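Local coordinates for sulfotransferase (Alicyclobacillus acidocaldarius subsp. acidocaldarius, PDB 3RNL), which probably acts as a sulfotransferase, moving a sulfuryl group from a donor to an acceptor molecule, and binds magnesium in the crystal, at residues A[119-124]-A[274-279]; A[141-146]-A[159-164]; A[188-193]-A[294-299]. All blocks are in the same frame, centred on the assembly; numbering follows the deposited sequence.

Contact 1: residues A[119-124]-A[274-279]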
loop_
_atom_site.group_PDB
_atom_site.type_symbol
_atom_site.label_atom_id
_atom_site.label_comp_id
_atom_site.label_asym_id
_atom_site.label_seq_id
_atom_site.Cartn_x
_atom_site.Cartn_y
_atom_site.Cartn_z
ATOM N N PRO A 119 -5.490 -6.456 -9.425
ATOM C CA PRO A 119 -4.735 -7.386 -8.570
ATOM C C PRO A 119 -4.023 -8.487 -9.358
ATOM O O PRO A 119 -3.111 -9.115 -8.824
ATOM C CB PRO A 119 -5.819 -8.003 -7.667
ATOM C CG PRO A 119 -7.128 -7.758 -8.400
ATOM C CD PRO A 119 -6.921 -6.420 -9.080
ATOM N N VAL A 120 -4.441 -8.725 -10.595
ATOM C CA VAL A 120 -3.716 -9.663 -11.448
ATOM C C VAL A 120 -2.320 -9.094 -11.773
ATOM O O VAL A 120 -1.302 -9.783 -11.647
ATOM C CB VAL A 120 -4.477 -9.940 -12.749
ATOM C CG1 VAL A 120 -3.675 -10.909 -13.629
ATOM C CG2 VAL A 120 -5.853 -10.523 -12.438
ATOM N N ASP A 121 -2.288 -7.827 -12.193
ATOM C CA ASP A 121 -1.023 -7.149 -12.502
ATOM C C ASP A 121 -0.183 -6.950 -11.254
ATOM O O ASP A 121 1.046 -7.017 -11.305
ATOM C CB ASP A 121 -1.287 -5.800 -13.174
ATOM C CG ASP A 121 -1.914 -5.966 -14.552
ATOM O OD1 ASP A 121 -1.321 -6.673 -15.388
ATOM O OD2 ASP A 121 -2.996 -5.411 -14.796
ATOM N N ARG A 122 -0.844 -6.666 -10.139
ATOM C CA ARG A 122 -0.135 -6.463 -8.869
ATOM C C ARG A 122 0.614 -7.736 -8.475
ATOM O O ARG A 122 1.769 -7.686 -8.025
ATOM C CB ARG A 122 -1.117 -6.100 -7.745
ATOM C CG ARG A 122 -0.425 -5.587 -6.464
ATOM C CD ARG A 122 -1.194 -5.973 -5.203
ATOM N NE ARG A 122 -1.046 -7.410 -4.963
ATOM C CZ ARG A 122 0.037 -7.963 -4.420
ATOM N NH1 ARG A 122 1.067 -7.194 -4.047
ATOM N NH2 ARG A 122 0.099 -9.283 -4.261
ATOM N N ALA A 123 -0.049 -8.881 -8.624
ATOM C CA ALA A 123 0.588 -10.155 -8.283
ATOM C C ALA A 123 1.842 -10.352 -9.127
ATOM O O ALA A 123 2.895 -10.749 -8.626
ATOM C CB ALA A 123 -0.392 -11.321 -8.494
ATOM N N PHE A 124 1.733 -10.081 -10.422
ATOM C CA PHE A 124 2.878 -10.299 -11.301
ATOM C C PHE A 124 4.008 -9.328 -10.960
ATOM O O PHE A 124 5.190 -9.684 -11.054
ATOM C CB PHE A 124 2.471 -10.163 -12.768
ATOM C CG PHE A 124 3.471 -10.750 -13.724
ATOM C CD1 PHE A 124 3.795 -12.099 -13.658
ATOM C CD2 PHE A 124 4.060 -9.968 -14.695
ATOM C CE1 PHE A 124 4.712 -12.648 -14.544
ATOM C CE2 PHE A 124 4.971 -10.511 -15.589
ATOM C CZ PHE A 124 5.301 -11.846 -15.507
ATOM N N ASP A 274 -3.225 -18.160 -19.849
ATOM C CA ASP A 274 -4.179 -18.922 -19.052
ATOM C C ASP A 274 -4.181 -18.416 -17.613
ATOM O O ASP A 274 -5.228 -18.380 -16.967
ATOM C CB ASP A 274 -3.907 -20.440 -19.112
ATOM C CG ASP A 274 -2.630 -20.843 -18.378
ATOM O OD1 ASP A 274 -1.538 -20.449 -18.831
ATOM O OD2 ASP A 274 -2.714 -21.572 -17.359
ATOM N N LEU A 275 -3.017 -18.021 -17.106
ATOM C CA LEU A 275 -2.961 -17.495 -15.735
ATOM C C LEU A 275 -3.661 -16.150 -15.630
ATOM O O LEU A 275 -4.326 -15.872 -14.643
ATOM C CB LEU A 275 -1.516 -17.374 -15.230
ATOM C CG LEU A 275 -0.811 -18.704 -14.972
ATOM C CD1 LEU A 275 0.660 -18.470 -14.628
ATOM C CD2 LEU A 275 -1.519 -19.452 -13.847
ATOM N N ARG A 276 -3.511 -15.304 -16.644
ATOM C CA ARG A 276 -4.221 -14.030 -16.606
ATOM C C ARG A 276 -5.731 -14.269 -16.558
ATOM O O ARG A 276 -6.444 -13.622 -15.797
ATOM C CB ARG A 276 -3.862 -13.116 -17.778
ATOM C CG ARG A 276 -4.681 -11.802 -17.743
ATOM C CD ARG A 276 -4.100 -10.689 -18.601
ATOM N NE ARG A 276 -2.861 -10.149 -18.045
ATOM C CZ ARG A 276 -2.799 -9.167 -17.145
ATOM N NH1 ARG A 276 -3.905 -8.613 -16.672
ATOM N NH2 ARG A 276 -1.623 -8.759 -16.706
ATOM N N GLU A 277 -6.220 -15.213 -17.357
ATOM C CA GLU A 277 -7.656 -15.486 -17.358
ATOM C C GLU A 277 -8.090 -16.043 -16.004
ATOM O O GLU A 277 -9.081 -15.588 -15.425
ATOM C CB GLU A 277 -8.031 -16.477 -18.464
ATOM C CG GLU A 277 -7.726 -15.986 -19.864
ATOM C CD GLU A 277 -8.680 -14.899 -20.331
ATOM O OE1 GLU A 277 -9.633 -14.569 -19.592
ATOM O OE2 GLU A 277 -8.477 -14.379 -21.447
ATOM N N GLU A 278 -7.347 -17.022 -15.495
ATOM C CA GLU A 278 -7.725 -17.670 -14.240
ATOM C C GLU A 278 -7.648 -16.723 -13.044
ATOM O O GLU A 278 -8.511 -16.762 -12.170
ATOM C CB GLU A 278 -6.860 -18.902 -13.979
ATOM C CG GLU A 278 -7.497 -19.911 -13.039
ATOM C CD GLU A 278 -6.772 -21.247 -13.071
ATOM O OE1 GLU A 278 -5.542 -21.245 -13.297
ATOM O OE2 GLU A 278 -7.430 -22.294 -12.879
ATOM N N LEU A 279 -6.610 -15.889 -12.994
ATOM C CA LEU A 279 -6.475 -14.943 -11.888
ATOM C C LEU A 279 -7.540 -13.862 -11.965
ATOM O O LEU A 279 -8.084 -13.451 -10.934
ATOM C CB LEU A 279 -5.083 -14.311 -11.844
ATOM C CG LEU A 279 -3.965 -15.230 -11.333
ATOM C CD1 LEU A 279 -2.609 -14.531 -11.444
ATOM C CD2 LEU A 279 -4.234 -15.680 -9.899
#

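Contact 2: residues A[141-146]-A[159-164]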
loop_
_atom_site.group_PDB
_atom_site.type_symbol
_atom_site.label_atom_id
_atom_site.label_comp_id
_atom_site.label_asym_id
_atom_site.label_seq_id
_atom_site.Cartn_x
_atom_site.Cartn_y
_atom_site.Cartn_z
ATOM N N ARG A 141 4.147 -19.380 -12.365
ATOM C CA ARG A 141 3.143 -20.427 -12.190
ATOM C C ARG A 141 3.414 -21.248 -10.925
ATOM O O ARG A 141 2.499 -21.511 -10.131
ATOM C CB ARG A 141 3.101 -21.348 -13.415
ATOM C CG ARG A 141 1.915 -22.282 -13.407
ATOM C CD ARG A 141 1.975 -23.260 -14.576
ATOM N NE ARG A 141 1.900 -22.648 -15.910
ATOM C CZ ARG A 141 0.778 -22.200 -16.471
ATOM N NH1 ARG A 141 -0.366 -22.244 -15.797
ATOM N NH2 ARG A 141 0.796 -21.698 -17.704
ATOM N N GLU A 142 4.669 -21.651 -10.753
ATOM C CA GLU A 142 5.095 -22.406 -9.574
ATOM C C GLU A 142 5.040 -21.566 -8.307
ATOM O O GLU A 142 4.682 -22.058 -7.238
ATOM C CB GLU A 142 6.526 -22.920 -9.758
ATOM C CG GLU A 142 6.693 -23.954 -10.857
ATOM C CD GLU A 142 8.154 -24.302 -11.097
ATOM O OE1 GLU A 142 8.892 -23.458 -11.658
ATOM O OE2 GLU A 142 8.568 -25.413 -10.706
ATOM N N SER A 143 5.413 -20.299 -8.432
ATOM C CA SER A 143 5.432 -19.380 -7.284
ATOM C C SER A 143 4.006 -19.168 -6.752
ATOM O O SER A 143 3.777 -19.147 -5.540
ATOM C CB SER A 143 6.097 -18.049 -7.679
ATOM O OG SER A 143 6.539 -17.306 -6.537
ATOM N N LEU A 144 3.044 -19.038 -7.664
ATOM C CA LEU A 144 1.642 -18.901 -7.279
ATOM C C LEU A 144 1.180 -20.112 -6.482
ATOM O O LEU A 144 0.445 -19.985 -5.497
ATOM C CB LEU A 144 0.753 -18.785 -8.522
ATOM C CG LEU A 144 0.604 -17.408 -9.157
ATOM C CD1 LEU A 144 -0.039 -17.559 -10.538
ATOM C CD2 LEU A 144 -0.234 -16.481 -8.258
ATOM N N ALA A 145 1.593 -21.291 -6.933
ATOM C CA ALA A 145 1.134 -22.537 -6.339
ATOM C C ALA A 145 1.660 -22.726 -4.917
ATOM O O ALA A 145 1.087 -23.493 -4.136
ATOM C CB ALA A 145 1.524 -23.721 -7.226
ATOM N N LYS A 146 2.748 -22.037 -4.582
ATOM C CA LYS A 146 3.325 -22.138 -3.244
ATOM C C LYS A 146 2.728 -21.175 -2.218
ATOM O O LYS A 146 3.135 -21.192 -1.053
ATOM C CB LYS A 146 4.845 -21.922 -3.293
ATOM C CG LYS A 146 5.590 -23.093 -3.908
ATOM C CD LYS A 146 7.069 -23.040 -3.594
ATOM C CE LYS A 146 7.763 -24.334 -3.996
ATOM N NZ LYS A 146 7.218 -25.515 -3.265
ATOM N N TRP A 159 5.179 -12.124 -0.753
ATOM C CA TRP A 159 4.968 -13.415 -1.388
ATOM C C TRP A 159 3.489 -13.782 -1.540
ATOM O O TRP A 159 3.180 -14.777 -2.212
ATOM C CB TRP A 159 5.646 -14.536 -0.592
ATOM C CG TRP A 159 7.126 -14.412 -0.390
ATOM C CD1 TRP A 159 7.768 -13.781 0.649
ATOM C CD2 TRP A 159 8.155 -15.008 -1.192
ATOM N NE1 TRP A 159 9.133 -13.926 0.522
ATOM C CE2 TRP A 159 9.397 -14.671 -0.600
ATOM C CE3 TRP A 159 8.150 -15.780 -2.356
ATOM C CZ2 TRP A 159 10.619 -15.083 -1.136
ATOM C CZ3 TRP A 159 9.374 -16.200 -2.890
ATOM C CH2 TRP A 159 10.587 -15.843 -2.282
ATOM N N TYR A 160 2.556 -13.027 -0.950
ATOM C CA TYR A 160 1.213 -13.586 -0.984
ATOM C C TYR A 160 0.518 -12.902 -2.146
ATOM O O TYR A 160 -0.205 -11.909 -1.981
ATOM C CB TYR A 160 0.450 -13.163 0.288
ATOM C CG TYR A 160 1.050 -13.523 1.645
ATOM C CD1 TYR A 160 2.152 -14.361 1.770
ATOM C CD2 TYR A 160 0.487 -13.009 2.808
ATOM C CE1 TYR A 160 2.683 -14.663 3.039
ATOM C CE2 TYR A 160 1.001 -13.300 4.058
ATOM C CZ TYR A 160 2.095 -14.118 4.171
ATOM O OH TYR A 160 2.583 -14.382 5.440
ATOM N N TYR A 161 0.523 -13.583 -3.278
ATOM C CA TYR A 161 0.109 -12.958 -4.518
ATOM C C TYR A 161 -1.375 -12.698 -4.472
ATOM O O TYR A 161 -1.837 -11.613 -4.823
ATOM C CB TYR A 161 0.422 -13.886 -5.684
ATOM C CG TYR A 161 1.898 -14.097 -5.863
ATOM C CD1 TYR A 161 2.745 -13.029 -6.114
ATOM C CD2 TYR A 161 2.448 -15.375 -5.794
ATOM C CE1 TYR A 161 4.110 -13.219 -6.273
ATOM C CE2 TYR A 161 3.803 -15.573 -5.951
ATOM C CZ TYR A 161 4.627 -14.499 -6.199
ATOM O OH TYR A 161 5.980 -14.708 -6.360
ATOM N N ARG A 162 -2.114 -13.717 -4.062
ATOM C CA ARG A 162 -3.571 -13.619 -3.982
ATOM C C ARG A 162 -4.043 -12.852 -2.744
ATOM O O ARG A 162 -4.887 -11.961 -2.851
ATOM C CB ARG A 162 -4.211 -15.022 -4.001
ATOM C CG ARG A 162 -4.186 -15.722 -5.365
ATOM C CD ARG A 162 -4.655 -17.193 -5.229
ATOM N NE ARG A 162 -5.261 -17.700 -6.469
ATOM C CZ ARG A 162 -4.609 -18.399 -7.393
ATOM N NH1 ARG A 162 -3.325 -18.680 -7.229
ATOM N NH2 ARG A 162 -5.241 -18.823 -8.481
ATOM N N ALA A 163 -3.501 -13.183 -1.570
ATOM C CA ALA A 163 -4.077 -12.646 -0.338
ATOM C C ALA A 163 -3.997 -11.120 -0.308
ATOM O O ALA A 163 -4.934 -10.434 0.120
ATOM C CB ALA A 163 -3.392 -13.238 0.892
ATOM N N VAL A 164 -2.874 -10.585 -0.767
ATOM C CA VAL A 164 -2.663 -9.138 -0.707
ATOM C C VAL A 164 -3.542 -8.387 -1.717
ATOM O O VAL A 164 -3.869 -7.213 -1.527
ATOM C CB VAL A 164 -1.150 -8.811 -0.871
ATOM C CG1 VAL A 164 -0.922 -7.338 -1.171
ATOM C CG2 VAL A 164 -0.411 -9.237 0.403
HETATM O O HOH W 1 3.939 -17.412 -3.016
HETATM O O HOH W 2 -1.461 -18.134 -5.133
#

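Contact 3: residues A[188-193]-A[294-299]. With GOL (glycerol), chain E.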
loop_
_atom_site.group_PDB
_atom_site.type_symbol
_atom_site.label_atom_id
_atom_site.label_comp_id
_atom_site.label_asym_id
_atom_site.label_seq_id
_atom_site.Cartn_x
_atom_site.Cartn_y
_atom_site.Cartn_z
ATOM N N PHE A 188 -4.234 2.946 -9.695
ATOM C CA PHE A 188 -2.910 3.024 -10.300
ATOM C C PHE A 188 -2.979 3.491 -11.756
ATOM O O PHE A 188 -2.151 4.282 -12.227
ATOM C CB PHE A 188 -2.249 1.648 -10.217
ATOM C CG PHE A 188 -0.982 1.542 -10.997
ATOM C CD1 PHE A 188 0.204 2.031 -10.478
ATOM C CD2 PHE A 188 -0.979 0.976 -12.254
ATOM C CE1 PHE A 188 1.380 1.941 -11.204
ATOM C CE2 PHE A 188 0.193 0.879 -12.988
ATOM C CZ PHE A 188 1.371 1.363 -12.461
ATOM N N GLU A 189 -3.977 3.001 -12.467
ATOM C CA GLU A 189 -4.117 3.306 -13.883
ATOM C C GLU A 189 -4.357 4.822 -14.140
ATOM O O GLU A 189 -3.831 5.403 -15.106
ATOM C CB GLU A 189 -5.208 2.393 -14.468
ATOM C CG GLU A 189 -4.904 0.847 -14.343
ATOM C CD GLU A 189 -5.155 0.176 -12.940
ATOM O OE1 GLU A 189 -5.826 0.766 -12.043
ATOM O OE2 GLU A 189 -4.679 -0.991 -12.754
ATOM N N GLU A 190 -5.134 5.459 -13.271
ATOM C CA GLU A 190 -5.335 6.906 -13.363
ATOM C C GLU A 190 -4.060 7.662 -13.011
ATOM O O GLU A 190 -3.712 8.658 -13.648
ATOM C CB GLU A 190 -6.472 7.356 -12.449
ATOM C CG GLU A 190 -7.809 7.425 -13.143
ATOM C CD GLU A 190 -8.805 6.443 -12.581
ATOM O OE1 GLU A 190 -9.321 5.608 -13.357
ATOM O OE2 GLU A 190 -9.075 6.513 -11.364
ATOM N N PHE A 191 -3.364 7.186 -11.985
ATOM C CA PHE A 191 -2.112 7.806 -11.573
ATOM C C PHE A 191 -1.077 7.718 -12.692
ATOM O O PHE A 191 -0.310 8.656 -12.920
ATOM C CB PHE A 191 -1.609 7.141 -10.282
ATOM C CG PHE A 191 -0.282 7.664 -9.788
ATOM C CD1 PHE A 191 -0.157 8.964 -9.327
ATOM C CD2 PHE A 191 0.833 6.833 -9.751
ATOM C CE1 PHE A 191 1.059 9.441 -8.851
ATOM C CE2 PHE A 191 2.046 7.296 -9.282
ATOM C CZ PHE A 191 2.161 8.608 -8.824
ATOM N N ALA A 192 -1.061 6.596 -13.406
ATOM C CA ALA A 192 -0.085 6.406 -14.474
ATOM C C ALA A 192 -0.382 7.348 -15.634
ATOM O O ALA A 192 0.526 7.897 -16.261
ATOM C CB ALA A 192 -0.086 4.955 -14.947
ATOM N N ARG A 193 -1.665 7.536 -15.908
ATOM C CA ARG A 193 -2.100 8.378 -17.013
ATOM C C ARG A 193 -1.843 9.865 -16.751
ATOM O O ARG A 193 -1.365 10.582 -17.629
ATOM C CB ARG A 193 -3.582 8.121 -17.301
ATOM C CG ARG A 193 -4.291 9.219 -18.073
ATOM C CD ARG A 193 -5.603 8.712 -18.655
ATOM N NE ARG A 193 -6.287 7.790 -17.751
ATOM C CZ ARG A 193 -7.235 8.150 -16.890
ATOM N NH1 ARG A 193 -7.803 7.239 -16.106
ATOM N NH2 ARG A 193 -7.618 9.418 -16.814
ATOM N N ILE A 294 -16.221 1.363 -2.838
ATOM C CA ILE A 294 -15.568 2.625 -3.206
ATOM C C ILE A 294 -16.354 3.476 -4.199
ATOM O O ILE A 294 -15.872 4.520 -4.640
ATOM C CB ILE A 294 -14.117 2.412 -3.712
ATOM C CG1 ILE A 294 -14.097 1.697 -5.064
ATOM C CG2 ILE A 294 -13.304 1.614 -2.674
ATOM C CD1 ILE A 294 -12.693 1.613 -5.690
ATOM N N HIS A 295 -17.551 3.021 -4.563
ATOM C CA HIS A 295 -18.451 3.800 -5.407
ATOM C C HIS A 295 -17.902 4.109 -6.780
ATOM O O HIS A 295 -18.137 5.195 -7.306
ATOM C CB HIS A 295 -18.800 5.135 -4.746
ATOM C CG HIS A 295 -19.445 4.992 -3.409
ATOM N ND1 HIS A 295 -19.687 6.068 -2.582
ATOM C CD2 HIS A 295 -19.921 3.902 -2.763
ATOM C CE1 HIS A 295 -20.281 5.646 -1.478
ATOM N NE2 HIS A 295 -20.432 4.336 -1.563
ATOM N N ARG A 296 -17.187 3.172 -7.374
ATOM C CA ARG A 296 -16.781 3.373 -8.754
ATOM C C ARG A 296 -16.631 2.046 -9.477
ATOM O O ARG A 296 -16.447 1.008 -8.854
ATOM C CB ARG A 296 -15.498 4.200 -8.833
ATOM C CG ARG A 296 -14.286 3.524 -8.241
ATOM C CD ARG A 296 -13.118 4.502 -8.194
ATOM N NE ARG A 296 -12.802 5.040 -9.517
ATOM C CZ ARG A 296 -11.829 5.916 -9.759
ATOM N NH1 ARG A 296 -11.069 6.361 -8.765
ATOM N NH2 ARG A 296 -11.616 6.345 -10.996
ATOM N N ASP A 297 -16.730 2.106 -10.799
ATOM C CA ASP A 297 -16.672 0.915 -11.630
ATOM C C ASP A 297 -15.222 0.548 -11.975
ATOM O O ASP A 297 -14.388 1.410 -12.231
ATOM C CB ASP A 297 -17.496 1.123 -12.894
ATOM C CG ASP A 297 -17.178 0.110 -13.964
ATOM O OD1 ASP A 297 -17.878 -0.919 -14.019
ATOM O OD2 ASP A 297 -16.231 0.346 -14.747
ATOM N N LEU A 298 -14.939 -0.740 -11.831
ATOM C CA LEU A 298 -13.639 -1.387 -12.052
ATOM C C LEU A 298 -13.442 -2.103 -13.392
ATOM O O LEU A 298 -12.636 -3.026 -13.476
ATOM C CB LEU A 298 -13.161 -2.190 -10.836
ATOM C CG LEU A 298 -13.037 -1.221 -9.642
ATOM C CD1 LEU A 298 -12.757 -1.974 -8.341
ATOM C CD2 LEU A 298 -11.979 -0.144 -9.899
ATOM N N SER A 299 -14.338 -1.864 -14.341
ATOM C CA SER A 299 -14.329 -2.609 -15.599
ATOM C C SER A 299 -12.958 -2.627 -16.282
ATOM O O SER A 299 -12.659 -3.542 -17.054
ATOM C CB SER A 299 -15.423 -2.088 -16.551
ATOM O OG SER A 299 -15.217 -0.722 -16.877
HETATM C C1 GOL E . -8.143 8.804 -9.263
HETATM O O1 GOL E . -8.053 7.393 -9.177
HETATM C C2 GOL E . -8.230 9.457 -7.881
HETATM O O2 GOL E . -7.777 10.805 -7.969
HETATM C C3 GOL E . -9.677 9.401 -7.381
HETATM O O3 GOL E . -9.737 9.140 -5.983
#

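Contact 1: residues A[119-124]-A[274-279]
Val120 and Asp121, on the first turn of helix 119-132, meet Arg276 and Leu279 of helix 273-294. The two helical segments run more nearly antiparallel than parallel, and their axes come no closer than 10.1 Å, so side chains make the contact. Val120 divides its methyls between two partners. Its CG2 packs at a slant on Leu279, 3.9 Å from CB. The other methyl, CG1, is anti to the backbone N (chi1 179°), which sets it over one face of the Arg276 guanidinium, off-centre and 3.8 Å from NH1. Asp121 approaches that same group from the edge: OD1 accepts from NH2 at 2.5 Å with a nearly straight N-H...O angle of 162°. The carboxylate plane is tilted 37° from the guanidinium, and OD2 remains 3.8 Å from NH1, so in this conformer the salt bridge runs through one oxygen; the OD1-NH2 distance is unusually short and Arg276 has a second conformer, which leaves the exact ionic geometry doubtful. Thr280 and Phe283 of helix 273-294 also touch Val120. The contact thus pairs buried apolar packing at Val120 and Leu279 with a charge pair in a partly exposed position.

Contact 2: residues A[141-146]-A[159-164]
Tyr161 reaches across helix 140-145, with its CB beside Leu144 and its hydroxyl at Ser143. At the base, CB is 3.7 Å from Leu144 CD2, and the same methyl is 3.8 Å from ring atom CD2 of Tyr161, approaching the ring obliquely. Tyr161 CG is anti to its own carbonyl carbon (chi1 -65°), which sends the ring across the helix, from Leu144 toward Ser143. Further out, CE2 is 3.6 Å from Ser143 O, which lies in the ring plane at its edge, while Trp159 O stands above one face, offset toward the rim. At the tip, Tyr161 OH donates to Ser143 OG at 2.7 Å. That serine oxygen is also hydrogen-bonded to Glu136 OE2 and Arg150 NH1, so three partners grip a buried hydroxyl. A phenylalanine here would probably leave Ser143 OG without one of its donors and lose the polar tie that fixes the outer end of the ring.

Both segments belong to the long helical crossover between strands 111-116 and 183-187, neighbours in the parallel sheet of the alpha-beta-alpha sandwich. Helix 119-132 contributes Tyr127 and Leu130 to the packing on Tyr161.

Two waters extend the contact along the backbone at the C-terminal part of helix 140-145. One donates to both Ser143 O, at 3.1 Å, and Trp159 O, at 2.9 Å. The other donates to Leu144 O at 2.7 Å and accepts from Arg162 NH1, lying at the edge of the guanidinium in its plane. The Arg162 chain is extended from CG to NE, which carries NH1 to this water and to the vicinity of Leu144 CD2; its guanidinium also makes a cation-pi contact with Phe282.

Contact 3: residues A[188-193]-A[294-299]
A surface salt-bridge network of Glu190, Arg193 and Arg296 joins the short helix 188-193 to the loop that follows helix 273-294. Glu190 and Arg296 come from opposite directions. Arg296 NH2 is 2.6 Å from Glu190 OE2, but the N-H...O angle of only 123° makes this a weak hydrogen bond within the salt bridge. The carboxylate and guanidinium planes are 22° apart, and OE2 approaches the guanidinium obliquely. Within the helix, Arg193 NH1 lies 3.5 Å from Glu190 OE1, which meets the Arg193 guanidinium at its edge. Glu190 OE1 is also 3.4 Å from Arg296 NH2, so the carboxylate is shared unevenly between the two arginines. Glu190 was deposited in two conformers; these details describe one of them, and the exact geometry is doubtful.

A glycerol, probably from the crystallisation liquor, bridges the pair: its O1 donates to Glu190 OE2 at 2.6 Å and accepts from Arg296 NH1 at 3.2 Å. The same glycerol is bonded to Val185 O, Leu187 N and Lys184 NZ.

Arg296 holds CG between its backbone N and carbonyl carbon (chi1 65°), and a bend at chi3 then brings the guanidinium to the carboxylate. Immediately afterwards the loop folds on itself in an Asx turn. Asp297 OD2 accepts from Ser299 N at 2.9 Å, from above the carboxylate plane, which closes the turn, and from Ser299 OG at 2.6 Å through its syn lone pair.

Helix 188-193 directly follows strand 183-187, an outermost strand of the sheet within this chain. The chain at 294-299 lies against that strand, with Ile294 on Val185 and both Arg296 and Leu298 on Leu187, while Leu298 also packs back on Val287 and Leu290 of helix 273-294.

In the fold
Helix 273-294 connects contacts 1 and 3: its beginning packs on helix 119-132, and the loop after its end reaches helix 188-193. Contact 2, nested along the chain inside the loop closed by contact 1, is the most buried of the three and combines apolar packing with a hydroxyl-hydroxyl hydrogen bond and water bridges. It touches contact 1 through the Asp274-Arg141 salt bridge and a probable hydrogen bond from Arg122 NH2 to Tyr161 O. Contact 1 is partly buried, with aliphatic packing beside a single ionic link. Contact 3 lies at the surface and is made by charged side chains, with a glycerol, probably a crystallisation additive, beside them. It touches neither of the others.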